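Local coordinates for protein 2-nitrobenzoate nitroreductase (Pseudomonas fluorescens, PDB 4Z85) that reduces the nitro group of 2-nitrobenzoate as an FMN-dependent nitroreductase of the flavoredoxin family, at residues L169-E172 and V177-D180. Sequence-based numbering, arbitrary orientation.
Sequences LIDE and VRVD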
loop_
_atom_site.group_PDB
_atom_site.type_symbol
_atom_site.label_atom_id
_atom_site.label_comp_id
_atom_site.label_asym_id
_atom_site.label_seq_id
_atom_site.Cartn_x
_atom_site.Cartn_y
_atom_site.Cartn_z
ATOM N N LEU A 169 17.911 -13.386 -1.648
ATOM C CA LEU A 169 16.655 -12.808 -2.139
ATOM C C LEU A 169 16.781 -12.038 -3.450
ATOM O O LEU A 169 15.796 -11.490 -3.947
ATOM C CB LEU A 169 16.053 -11.884 -1.080
ATOM C CG LEU A 169 15.709 -12.552 0.247
ATOM C CD1 LEU A 169 15.086 -11.536 1.193
ATOM C CD2 LEU A 169 14.785 -13.756 0.031
ATOM N N ILE A 170 17.981 -11.990 -4.016
ATOM C CA ILE A 170 18.202 -11.191 -5.214
ATOM C C ILE A 170 18.965 -11.974 -6.274
ATOM O O ILE A 170 19.962 -12.636 -5.980
ATOM C CB ILE A 170 18.962 -9.871 -4.873
ATOM C CG1 ILE A 170 19.226 -9.034 -6.128
ATOM C CG2 ILE A 170 20.259 -10.153 -4.114
ATOM C CD1 ILE A 170 17.977 -8.415 -6.749
ATOM N N ASP A 171 18.460 -11.925 -7.500
ATOM C CA ASP A 171 19.174 -12.451 -8.656
ATOM C C ASP A 171 19.964 -11.293 -9.265
ATOM O O ASP A 171 19.470 -10.584 -10.142
ATOM C CB ASP A 171 18.194 -13.061 -9.664
ATOM C CG ASP A 171 18.891 -13.778 -10.810
ATOM O OD1 ASP A 171 20.093 -13.528 -11.044
ATOM O OD2 ASP A 171 18.223 -14.593 -11.484
ATOM N N GLU A 172 21.188 -11.106 -8.784
ATOM C CA GLU A 172 21.987 -9.933 -9.131
ATOM C C GLU A 172 22.285 -9.852 -10.629
ATOM O O GLU A 172 22.335 -8.761 -11.200
ATOM C CB GLU A 172 23.291 -9.930 -8.333
ATOM C CG GLU A 172 24.149 -8.695 -8.557
ATOM C CD GLU A 172 25.434 -8.723 -7.754
ATOM O OE1 GLU A 172 26.235 -9.665 -7.945
ATOM O OE2 GLU A 172 25.645 -7.802 -6.935
ATOM N N VAL A 177 14.266 -9.436 -7.992
ATOM C CA VAL A 177 14.038 -10.017 -6.683
ATOM C C VAL A 177 13.594 -11.460 -6.897
ATOM O O VAL A 177 12.826 -11.751 -7.822
ATOM C CB VAL A 177 12.977 -9.228 -5.886
ATOM C CG1 VAL A 177 12.611 -9.940 -4.594
ATOM C CG2 VAL A 177 13.492 -7.831 -5.602
ATOM N N ARG A 178 14.096 -12.370 -6.073
ATOM C CA ARG A 178 13.580 -13.727 -6.108
ATOM C C ARG A 178 12.252 -13.729 -5.360
ATOM O O ARG A 178 12.209 -13.870 -4.134
ATOM C CB ARG A 178 14.581 -14.717 -5.513
ATOM C CG ARG A 178 15.853 -14.825 -6.352
ATOM C CD ARG A 178 16.614 -16.109 -6.091
ATOM N NE ARG A 178 18.000 -16.002 -6.540
ATOM C CZ ARG A 178 18.404 -16.231 -7.786
ATOM N NH1 ARG A 178 17.528 -16.587 -8.715
ATOM N NH2 ARG A 178 19.687 -16.105 -8.104
ATOM N N VAL A 179 11.172 -13.570 -6.120
ATOM C CA VAL A 179 9.852 -13.298 -5.553
ATOM C C VAL A 179 9.350 -14.477 -4.727
ATOM O O VAL A 179 8.695 -14.295 -3.696
ATOM C CB VAL A 179 8.838 -12.934 -6.675
ATOM C CG1 VAL A 179 7.409 -12.897 -6.154
ATOM C CG2 VAL A 179 9.203 -11.587 -7.289
ATOM N N ASP A 180 9.692 -15.689 -5.156
ATOM C CA ASP A 180 9.284 -16.889 -4.440
ATOM C C ASP A 180 9.860 -16.953 -3.024
ATOM O O ASP A 180 9.206 -17.457 -2.112
ATOM C CB ASP A 180 9.706 -18.148 -5.215
ATOM C CG ASP A 180 8.940 -18.324 -6.516
ATOM O OD1 ASP A 180 8.342 -17.340 -7.007
ATOM O OD2 ASP A 180 8.938 -19.450 -7.057
#
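I170 and V177 face each other as an antiparallel, non-hydrogen-bonded pair, CA to CA 4.6 Å, in a two-stranded beta-hairpin that follows the closed six-stranded barrel of the flavin reductase-like domain, a fold of the FMN-binding clan. Just outside this pair, R178 N donates to L169 O at 2.9 Å; the N-H...O angle of 164° makes the bond nearly straight, although the donor stands above the carbonyl plane. The same oxygen receives a CA-H...O contact from V177 CA at 3.6 Å and also touches V177 CG1. In I170, CG1 anti to the backbone N (chi1 179°), together with the bend at chi2, brings CD1 to 4.0 Å from V177 N.

On the face opposite I170 and V177, the R178 side chain, extended from CG to NE, runs across strand 170-171 to D171, whose OD2 makes a salt bridge to R178 NH1 at a long 3.5 Å. The carboxylate and guanidinium planes are stacked, 27° apart, with D171 CB above one guanidinium face, offset toward its rim. A lysine in place of D171 would probably set two positive charges against each other and leave the guanidinium without its carboxylate mate.

Farther out, I170 and V177 both pack on F165 of strand 153-165, joining hairpin to barrel; I170 also packs on T2 and V177 on G20 of the second subunit. Within the hairpin loop, K174 N hydrogen-bonds to D171 OD1, helping to fix the carboxylate.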